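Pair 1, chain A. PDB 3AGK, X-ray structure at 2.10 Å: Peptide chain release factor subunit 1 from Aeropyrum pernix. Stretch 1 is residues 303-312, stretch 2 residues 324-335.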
# COMPACT_ATOMS: atom_id res chain seq x y z
N GLY A 303 28.56 -8.69 0.32
CA GLY A 303 29.48 -8.19 -0.69
C GLY A 303 29.06 -8.85 -1.98
O GLY A 303 28.88 -10.07 -2.03
N GLU A 304 28.89 -8.05 -3.03
CA GLU A 304 28.36 -8.56 -4.30
C GLU A 304 29.11 -9.79 -4.84
O GLU A 304 28.49 -10.77 -5.25
CB GLU A 304 28.32 -7.44 -5.34
CG GLU A 304 27.14 -6.52 -5.14
CD GLU A 304 27.24 -5.22 -5.91
OE1 GLU A 304 27.98 -5.19 -6.92
OE2 GLU A 304 26.58 -4.24 -5.50
N LYS A 305 30.44 -9.72 -4.85
CA LYS A 305 31.26 -10.81 -5.35
C LYS A 305 30.96 -12.06 -4.54
O LYS A 305 30.68 -13.12 -5.11
CB LYS A 305 32.75 -10.46 -5.29
CG LYS A 305 33.15 -9.26 -6.15
CD LYS A 305 33.48 -8.00 -5.31
CE LYS A 305 32.23 -7.33 -4.73
NZ LYS A 305 32.36 -7.04 -3.27
N ASP A 306 31.00 -11.95 -3.22
CA ASP A 306 30.72 -13.09 -2.34
C ASP A 306 29.32 -13.64 -2.56
O ASP A 306 29.14 -14.86 -2.69
CB ASP A 306 30.90 -12.72 -0.87
CG ASP A 306 32.35 -12.50 -0.50
OD1 ASP A 306 32.67 -12.47 0.71
OD2 ASP A 306 33.17 -12.37 -1.43
N VAL A 307 28.33 -12.76 -2.60
CA VAL A 307 26.94 -13.18 -2.77
C VAL A 307 26.79 -13.92 -4.10
O VAL A 307 26.20 -15.00 -4.15
CB VAL A 307 25.92 -12.00 -2.70
CG1 VAL A 307 24.52 -12.49 -3.03
CG2 VAL A 307 25.94 -11.36 -1.31
N GLU A 308 27.35 -13.33 -5.17
CA GLU A 308 27.44 -13.99 -6.47
C GLU A 308 27.96 -15.42 -6.37
O GLU A 308 27.26 -16.37 -6.72
CB GLU A 308 28.34 -13.20 -7.41
CG GLU A 308 27.61 -12.17 -8.25
CD GLU A 308 27.23 -12.70 -9.63
OE1 GLU A 308 26.08 -13.17 -9.80
OE2 GLU A 308 28.09 -12.64 -10.54
N ALA A 309 29.19 -15.57 -5.88
CA ALA A 309 29.84 -16.87 -5.79
C ALA A 309 29.05 -17.84 -4.92
O ALA A 309 28.93 -19.02 -5.25
CB ALA A 309 31.27 -16.73 -5.28
N ALA A 310 28.51 -17.34 -3.81
CA ALA A 310 27.67 -18.20 -2.96
C ALA A 310 26.46 -18.72 -3.74
O ALA A 310 26.11 -19.90 -3.65
CB ALA A 310 27.23 -17.46 -1.71
N LEU A 311 25.82 -17.83 -4.50
CA LEU A 311 24.63 -18.17 -5.27
C LEU A 311 24.99 -19.19 -6.34
O LEU A 311 24.20 -20.07 -6.68
CB LEU A 311 24.08 -16.91 -5.95
CG LEU A 311 22.67 -16.39 -5.64
CD1 LEU A 311 22.02 -16.93 -4.35
CD2 LEU A 311 22.70 -14.86 -5.64
N GLU A 312 26.20 -19.05 -6.88
CA GLU A 312 26.69 -19.84 -8.00
C GLU A 312 26.82 -21.32 -7.65
O GLU A 312 26.73 -22.20 -8.52
CB GLU A 312 28.06 -19.30 -8.44
CG GLU A 312 28.23 -19.03 -9.93
CD GLU A 312 27.69 -17.68 -10.36
OE1 GLU A 312 28.47 -16.71 -10.38
OE2 GLU A 312 26.48 -17.59 -10.69
N SER A 324 15.25 -0.72 -1.95
CA SER A 324 15.77 0.47 -2.63
C SER A 324 16.93 0.18 -3.59
O SER A 324 17.43 1.09 -4.25
CB SER A 324 16.14 1.57 -1.62
OG SER A 324 17.35 1.26 -0.94
N ARG A 325 17.36 -1.07 -3.67
CA ARG A 325 18.39 -1.45 -4.62
C ARG A 325 17.88 -1.45 -6.06
O ARG A 325 16.90 -2.11 -6.38
CB ARG A 325 19.00 -2.81 -4.28
CG ARG A 325 20.03 -2.73 -3.19
CD ARG A 325 20.64 -4.08 -2.92
NE ARG A 325 22.08 -3.98 -2.74
CZ ARG A 325 22.95 -4.01 -3.74
NH1 ARG A 325 22.52 -4.11 -4.98
NH2 ARG A 325 24.25 -3.93 -3.50
N GLU A 326 18.56 -0.70 -6.92
CA GLU A 326 18.15 -0.62 -8.31
C GLU A 326 18.30 -1.96 -9.00
O GLU A 326 17.45 -2.35 -9.80
CB GLU A 326 18.95 0.48 -9.01
CG GLU A 326 18.81 1.82 -8.28
CD GLU A 326 19.51 2.95 -8.99
OE1 GLU A 326 19.40 4.11 -8.52
OE2 GLU A 326 20.17 2.69 -10.02
N ASP A 327 19.35 -2.70 -8.66
CA ASP A 327 19.57 -4.03 -9.23
C ASP A 327 18.69 -5.11 -8.60
O ASP A 327 18.87 -6.30 -8.85
CB ASP A 327 21.05 -4.42 -9.12
CG ASP A 327 21.54 -4.47 -7.68
OD1 ASP A 327 20.71 -4.55 -6.76
OD2 ASP A 327 22.77 -4.41 -7.47
N LEU A 328 17.71 -4.69 -7.79
CA LEU A 328 16.87 -5.65 -7.06
C LEU A 328 16.46 -6.88 -7.88
O LEU A 328 16.67 -8.03 -7.46
CB LEU A 328 15.63 -4.95 -6.50
CG LEU A 328 14.84 -5.64 -5.38
CD1 LEU A 328 13.85 -4.66 -4.77
CD2 LEU A 328 14.10 -6.87 -5.88
N GLU A 329 15.89 -6.65 -9.06
CA GLU A 329 15.31 -7.75 -9.81
C GLU A 329 16.38 -8.69 -10.34
O GLU A 329 16.15 -9.89 -10.47
CB GLU A 329 14.42 -7.25 -10.94
CG GLU A 329 13.38 -8.27 -11.39
CD GLU A 329 12.40 -8.65 -10.28
OE1 GLU A 329 12.22 -7.85 -9.33
OE2 GLU A 329 11.82 -9.75 -10.36
N GLU A 330 17.55 -8.14 -10.63
CA GLU A 330 18.67 -8.95 -11.10
C GLU A 330 19.01 -10.01 -10.07
O GLU A 330 19.10 -11.19 -10.40
CB GLU A 330 19.88 -8.09 -11.40
CG GLU A 330 19.71 -7.25 -12.65
CD GLU A 330 20.91 -6.40 -12.94
OE1 GLU A 330 20.74 -5.32 -13.55
OE2 GLU A 330 22.03 -6.80 -12.54
N TRP A 331 19.18 -9.59 -8.82
CA TRP A 331 19.40 -10.54 -7.74
C TRP A 331 18.25 -11.53 -7.56
O TRP A 331 18.47 -12.67 -7.17
CB TRP A 331 19.70 -9.80 -6.44
CG TRP A 331 21.00 -9.08 -6.52
CD1 TRP A 331 21.19 -7.75 -6.72
CD2 TRP A 331 22.30 -9.67 -6.43
NE1 TRP A 331 22.53 -7.47 -6.75
CE2 TRP A 331 23.23 -8.63 -6.58
CE3 TRP A 331 22.76 -10.98 -6.23
CZ2 TRP A 331 24.61 -8.85 -6.53
CZ3 TRP A 331 24.12 -11.20 -6.19
CH2 TRP A 331 25.03 -10.14 -6.34
N VAL A 332 17.02 -11.09 -7.85
CA VAL A 332 15.87 -11.99 -7.81
C VAL A 332 16.01 -13.11 -8.84
O VAL A 332 15.85 -14.29 -8.53
CB VAL A 332 14.55 -11.24 -8.03
CG1 VAL A 332 13.42 -12.23 -8.27
CG2 VAL A 332 14.23 -10.37 -6.83
N GLU A 333 16.29 -12.73 -10.08
CA GLU A 333 16.52 -13.70 -11.13
C GLU A 333 17.61 -14.67 -10.70
O GLU A 333 17.42 -15.89 -10.71
CB GLU A 333 16.91 -13.00 -12.44
CG GLU A 333 17.40 -13.93 -13.55
CD GLU A 333 16.28 -14.71 -14.22
OE1 GLU A 333 15.12 -14.63 -13.75
OE2 GLU A 333 16.56 -15.41 -15.23
N LYS A 334 18.76 -14.12 -10.31
CA LYS A 334 19.89 -14.92 -9.87
C LYS A 334 19.49 -15.87 -8.73
O LYS A 334 20.01 -16.98 -8.64
CB LYS A 334 21.06 -14.02 -9.45
CG LYS A 334 21.45 -12.98 -10.53
CD LYS A 334 22.57 -12.02 -10.06
CE LYS A 334 22.71 -10.81 -10.99
NZ LYS A 334 23.65 -9.79 -10.44
N ALA A 335 18.56 -15.44 -7.88
CA ALA A 335 18.09 -16.27 -6.77
C ALA A 335 17.06 -17.32 -7.21
O ALA A 335 16.97 -18.40 -6.61
CB ALA A 335 17.53 -15.41 -5.65

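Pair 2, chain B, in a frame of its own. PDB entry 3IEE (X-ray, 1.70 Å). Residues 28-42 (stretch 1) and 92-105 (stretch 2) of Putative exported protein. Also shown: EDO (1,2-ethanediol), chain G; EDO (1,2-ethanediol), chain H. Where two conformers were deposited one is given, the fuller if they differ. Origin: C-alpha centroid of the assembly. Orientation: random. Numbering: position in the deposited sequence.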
# COMPACT_ATOMS: atom_id res chain seq x y z
N LYS B 28 -15.91 -2.73 5.71
CA LYS B 28 -16.28 -1.46 5.08
C LYS B 28 -15.17 -0.44 5.26
O LYS B 28 -14.68 0.15 4.30
CB LYS B 28 -17.57 -0.93 5.65
CG LYS B 28 -18.84 -1.57 5.08
CD LYS B 28 -20.05 -1.20 5.94
CE LYS B 28 -21.40 -1.31 5.22
NZ LYS B 28 -22.48 -0.88 6.12
N TYR B 29 -14.74 -0.26 6.51
CA TYR B 29 -13.68 0.73 6.81
C TYR B 29 -12.37 0.40 6.13
O TYR B 29 -11.67 1.31 5.63
CB TYR B 29 -13.51 0.91 8.31
CG TYR B 29 -12.54 2.00 8.70
CD1 TYR B 29 -11.17 1.74 8.80
CD2 TYR B 29 -12.98 3.30 8.95
CE1 TYR B 29 -10.27 2.75 9.18
CE2 TYR B 29 -12.09 4.31 9.33
CZ TYR B 29 -10.72 4.03 9.42
OH TYR B 29 -9.81 4.99 9.78
N TYR B 30 -12.01 -0.88 6.10
CA TYR B 30 -10.85 -1.35 5.36
C TYR B 30 -10.99 -0.99 3.88
O TYR B 30 -10.07 -0.46 3.27
CB TYR B 30 -10.66 -2.88 5.46
CG TYR B 30 -9.54 -3.36 4.54
CD1 TYR B 30 -8.21 -3.29 4.91
CD2 TYR B 30 -9.83 -3.84 3.26
CE1 TYR B 30 -7.19 -3.69 4.05
CE2 TYR B 30 -8.82 -4.24 2.41
CZ TYR B 30 -7.52 -4.17 2.79
OH TYR B 30 -6.55 -4.60 1.88
N ASN B 31 -12.14 -1.30 3.27
CA ASN B 31 -12.29 -1.05 1.85
C ASN B 31 -12.23 0.43 1.50
O ASN B 31 -11.61 0.80 0.48
CB ASN B 31 -13.60 -1.68 1.34
CG ASN B 31 -13.53 -3.22 1.28
OD1 ASN B 31 -12.45 -3.81 1.09
ND2 ASN B 31 -14.70 -3.85 1.35
N THR B 32 -12.83 1.26 2.33
CA THR B 32 -12.73 2.70 2.14
C THR B 32 -11.26 3.14 2.28
O THR B 32 -10.77 3.96 1.50
CB THR B 32 -13.63 3.47 3.12
OG1 THR B 32 -15.00 3.14 2.81
CG2 THR B 32 -13.39 4.98 3.03
N SER B 33 -10.58 2.59 3.30
CA SER B 33 -9.17 2.90 3.54
C SER B 33 -8.28 2.52 2.36
O SER B 33 -7.37 3.28 1.99
CB SER B 33 -8.61 2.20 4.79
OG SER B 33 -9.18 2.66 6.02
N LEU B 34 -8.55 1.37 1.76
CA LEU B 34 -7.76 0.89 0.63
C LEU B 34 -7.83 1.91 -0.49
O LEU B 34 -6.82 2.26 -1.09
CB LEU B 34 -8.29 -0.47 0.15
CG LEU B 34 -7.50 -1.17 -0.99
CD1 LEU B 34 -6.13 -1.57 -0.51
CD2 LEU B 34 -8.26 -2.43 -1.49
N GLY B 35 -9.03 2.37 -0.79
CA GLY B 35 -9.23 3.38 -1.84
C GLY B 35 -8.63 4.74 -1.54
O GLY B 35 -7.98 5.38 -2.39
N VAL B 36 -8.80 5.17 -0.31
CA VAL B 36 -8.30 6.46 0.15
C VAL B 36 -6.79 6.49 0.13
O VAL B 36 -6.15 7.44 -0.35
CB VAL B 36 -8.80 6.84 1.57
CG1 VAL B 36 -8.01 8.02 2.09
CG2 VAL B 36 -10.32 7.15 1.58
N LEU B 37 -6.18 5.43 0.65
CA LEU B 37 -4.72 5.41 0.70
C LEU B 37 -4.07 5.23 -0.68
O LEU B 37 -2.96 5.69 -0.93
CB LEU B 37 -4.31 4.29 1.67
CG LEU B 37 -4.70 4.62 3.11
CD1 LEU B 37 -4.57 3.39 4.01
CD2 LEU B 37 -3.87 5.78 3.69
N LYS B 38 -4.76 4.52 -1.55
CA LYS B 38 -4.36 4.42 -2.97
C LYS B 38 -4.31 5.81 -3.58
O LYS B 38 -3.35 6.14 -4.27
CB LYS B 38 -5.29 3.48 -3.73
CG LYS B 38 -5.05 3.45 -5.21
CD LYS B 38 -5.95 2.50 -5.94
CE LYS B 38 -5.68 2.55 -7.44
NZ LYS B 38 -6.89 2.10 -8.18
N ASP B 39 -5.32 6.63 -3.29
CA ASP B 39 -5.48 7.96 -3.85
C ASP B 39 -4.53 8.99 -3.23
O ASP B 39 -4.02 9.87 -3.95
CB ASP B 39 -6.92 8.44 -3.58
CG ASP B 39 -7.56 9.07 -4.76
OD1 ASP B 39 -7.18 8.72 -5.89
OD2 ASP B 39 -8.49 9.91 -4.55
N MSE B 40 -4.32 8.90 -1.92
CA MSE B 40 -3.56 9.88 -1.13
C MSE B 40 -2.06 9.69 -1.18
O MSE B 40 -1.34 10.66 -0.99
CB MSE B 40 -4.00 9.90 0.33
CG MSE B 40 -5.41 10.40 0.52
SE MSE B 40 -5.57 12.30 -0.02
CE MSE B 40 -6.20 12.13 -1.87
N VAL B 41 -1.61 8.45 -1.36
CA VAL B 41 -0.21 8.14 -1.65
C VAL B 41 -0.13 7.35 -2.94
O VAL B 41 -0.14 6.12 -2.92
CB VAL B 41 0.49 7.39 -0.50
CG1 VAL B 41 2.02 7.34 -0.78
CG2 VAL B 41 0.17 8.00 0.83
N LYS B 42 -0.14 8.06 -4.05
CA LYS B 42 0.07 7.46 -5.37
C LYS B 42 1.59 7.41 -5.58
O LYS B 42 2.18 8.39 -5.99
CB LYS B 42 -0.59 8.30 -6.49
CG LYS B 42 -2.13 8.39 -6.48
CD LYS B 42 -2.64 9.42 -7.53
CE LYS B 42 -4.14 9.72 -7.40
NZ LYS B 42 -4.54 10.97 -8.16
N ASN B 92 -5.51 5.54 17.29
CA ASN B 92 -4.38 5.32 16.41
C ASN B 92 -4.67 5.47 14.93
O ASN B 92 -3.84 5.99 14.20
CB ASN B 92 -3.76 4.01 16.70
CG ASN B 92 -3.24 3.96 18.10
OD1 ASN B 92 -3.02 5.02 18.72
ND2 ASN B 92 -3.06 2.75 18.62
N LEU B 93 -5.84 5.02 14.47
CA LEU B 93 -6.26 5.28 13.06
C LEU B 93 -6.39 6.77 12.75
O LEU B 93 -5.82 7.26 11.78
CB LEU B 93 -7.58 4.54 12.77
CG LEU B 93 -7.47 3.02 12.70
CD1 LEU B 93 -8.92 2.46 12.70
CD2 LEU B 93 -6.67 2.58 11.47
N LYS B 94 -7.12 7.52 13.61
CA LYS B 94 -7.25 8.94 13.47
C LYS B 94 -5.87 9.66 13.44
O LYS B 94 -5.66 10.53 12.61
CB LYS B 94 -8.14 9.54 14.58
CG LYS B 94 -9.59 9.13 14.42
CD LYS B 94 -10.53 9.82 15.45
CE LYS B 94 -10.31 9.25 16.85
NZ LYS B 94 -11.14 9.97 17.92
N GLN B 95 -4.96 9.24 14.33
CA GLN B 95 -3.63 9.83 14.42
C GLN B 95 -2.82 9.64 13.14
O GLN B 95 -2.19 10.56 12.65
CB GLN B 95 -2.95 9.15 15.58
CG GLN B 95 -1.64 9.62 16.05
CD GLN B 95 -1.24 8.74 17.24
OE1 GLN B 95 -1.86 8.82 18.32
NE2 GLN B 95 -0.29 7.83 17.01
N ASN B 96 -2.85 8.41 12.61
CA ASN B 96 -2.11 8.10 11.39
C ASN B 96 -2.72 8.84 10.18
O ASN B 96 -1.98 9.40 9.35
CB ASN B 96 -2.03 6.57 11.18
CG ASN B 96 -0.89 5.91 11.97
OD1 ASN B 96 0.30 5.99 11.61
ND2 ASN B 96 -1.25 5.28 13.06
N TYR B 97 -4.04 8.84 10.05
CA TYR B 97 -4.67 9.60 8.95
C TYR B 97 -4.38 11.09 9.06
O TYR B 97 -4.07 11.76 8.06
CB TYR B 97 -6.16 9.33 8.91
CG TYR B 97 -6.54 8.15 8.07
CD1 TYR B 97 -6.31 8.16 6.68
CD2 TYR B 97 -7.05 6.97 8.65
CE1 TYR B 97 -6.62 7.10 5.87
CE2 TYR B 97 -7.38 5.90 7.84
CZ TYR B 97 -7.16 5.95 6.45
OH TYR B 97 -7.51 4.88 5.66
N THR B 98 -4.48 11.60 10.27
CA THR B 98 -4.24 13.05 10.50
C THR B 98 -2.80 13.39 10.09
O THR B 98 -2.58 14.38 9.35
CB THR B 98 -4.57 13.46 11.94
OG1 THR B 98 -5.96 13.25 12.17
CG2 THR B 98 -4.23 14.96 12.17
N GLY B 99 -1.86 12.57 10.53
CA GLY B 99 -0.45 12.72 10.18
C GLY B 99 -0.18 12.61 8.70
O GLY B 99 0.64 13.36 8.13
N LEU B 100 -0.85 11.67 8.04
CA LEU B 100 -0.74 11.52 6.61
C LEU B 100 -1.22 12.77 5.86
O LEU B 100 -0.51 13.30 4.97
CB LEU B 100 -1.57 10.29 6.16
CG LEU B 100 -1.65 10.10 4.64
CD1 LEU B 100 -0.29 10.15 3.93
CD2 LEU B 100 -2.38 8.83 4.31
N PHE B 101 -2.41 13.25 6.22
CA PHE B 101 -2.99 14.39 5.51
C PHE B 101 -2.09 15.62 5.73
O PHE B 101 -1.88 16.39 4.80
CB PHE B 101 -4.44 14.66 5.93
CG PHE B 101 -5.44 13.62 5.43
CD1 PHE B 101 -5.55 13.30 4.08
CD2 PHE B 101 -6.33 13.03 6.31
CE1 PHE B 101 -6.50 12.34 3.65
CE2 PHE B 101 -7.24 12.10 5.89
CZ PHE B 101 -7.33 11.74 4.56
N GLN B 102 -1.51 15.74 6.91
CA GLN B 102 -0.62 16.88 7.24
C GLN B 102 0.69 16.79 6.44
O GLN B 102 1.11 17.79 5.85
CB GLN B 102 -0.32 16.96 8.75
CG GLN B 102 -1.48 17.56 9.58
CD GLN B 102 -1.20 17.71 11.10
OE1 GLN B 102 -0.06 17.67 11.54
NE2 GLN B 102 -2.28 17.89 11.88
N ALA B 103 1.30 15.60 6.40
CA ALA B 103 2.54 15.41 5.64
C ALA B 103 2.33 15.66 4.16
O ALA B 103 3.19 16.27 3.51
CB ALA B 103 3.17 14.04 5.90
N ARG B 104 1.17 15.25 3.64
CA ARG B 104 0.86 15.41 2.24
C ARG B 104 0.65 16.89 1.88
O ARG B 104 1.16 17.35 0.86
CB ARG B 104 -0.37 14.57 1.92
CG ARG B 104 -0.78 14.56 0.48
CD ARG B 104 -1.89 13.54 0.26
NE ARG B 104 -2.32 13.54 -1.15
CZ ARG B 104 -3.16 14.42 -1.65
NH1 ARG B 104 -3.71 15.33 -0.88
NH2 ARG B 104 -3.49 14.35 -2.93
N THR B 105 -0.10 17.61 2.73
CA THR B 105 -0.28 19.06 2.62
C THR B 105 1.04 19.78 2.51
O THR B 105 1.26 20.57 1.58
CB THR B 105 -1.07 19.61 3.82
OG1 THR B 105 -2.35 18.97 3.83
CG2 THR B 105 -1.24 21.15 3.67
C1 EDO G . -12.73 7.49 18.50
O1 EDO G . -13.36 8.65 17.98
C2 EDO G . -12.67 7.45 20.01
O2 EDO G . -11.48 6.75 20.42
C1 EDO H . -2.38 -2.91 1.11
O1 EDO H . -1.25 -3.57 1.72
C2 EDO H . -3.53 -3.88 0.81
O2 EDO H . -4.21 -4.29 2.02
O HOH W 1 -2.54 11.99 -4.31

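Two helices can run side by side in nearly the same direction with their axes 11 to 12 Å apart, and in pairs 1 and 2 a large aromatic residue packs between them. In pair 1 the helix axes approach to 10.9 Å at an angle of 25° between their N-to-C directions; in pair 2 the figures are 12.0 Å and 21°. Superposed on 14 central residues, the two backbones agree to an RMSD of 0.6 Å, with G303(A) to E312(A) falling on T32(B) to V41(B) and D327(A) to A335(A) on L93(B) to F101(B).

The central match is W331(A) with Y97(B), whose CA atoms lie 0.2 Å apart and whose side-chain centres differ by 0.5 Å. Each ring is a knob in a four-residue hole on the facing helix. The tryptophan sits among E304(A), V307(A), E308(A) and L311(A); the tyrosine sits among Y29(B), S33(B), V36(B) and L37(B). Three walls of the hole therefore correspond, and one, V307(A) with V36(B), keeps the same residue type. The larger indole lies close to its valine, CZ3 of W331(A) being 3.4 Å from CG1 of V307(A), whereas CE1 of Y97(B) stays 4.1 Å from CG1 of V36(B).

Around this common knob the chemistry diverges. In pair 1 the hole is partly lined by charged residues, whose aliphatic portions supply packing surface: CG of E304(A) lies 3.7 Å from CZ2 of W331(A), and CG of E308(A) 3.8 Å from its CH2. The carboxylate of E304(A) can then reach past the ring, where its OE2 accepts a hydrogen bond from NH2 of R325(A) at 3.1 Å, part of a salt bridge. The indole is also held from its own stretch, NE1 of W331(A) donating to OD2 of D327(A) at 3.2 Å.

At the position of E304(A), pair 2 has the much shorter S33(B), and the polar end of the tyrosine comes to it: OG of S33(B) and OH of Y97(B) are 2.8 Å apart. At the position of E308(A), L37(B) offers a purely apolar wall, its CD2 lying 3.7 Å from CE1 of Y97(B) and 3.5 Å from CD2 of L100(B). The latter matches K334(A), so a glutamate facing a lysine in pair 1, with OE1 of E308(A) 4.2 Å from NZ of K334(A) and beyond salt-bridge range, becomes a leucine pair.

L311(A) and M40(B), a selenomethionine, share the next position but use it differently. CD2 of L311(A) lies 3.9 Å from CE3 of W331(A), near the plane of the ring at its edge. The longer M40(B) brings SE to the edge of the F101(B) ring, 3.8 Å from its CE1, where pair 1 has only the small A335(A). The lesson is that in these two pairs the same backbone arrangement places an aromatic ring at the same site, while its surroundings mix glutamates with apolar residues in pair 1 and, apart from S33(B) and the hydroxyl of Y29(B), are apolar in pair 2.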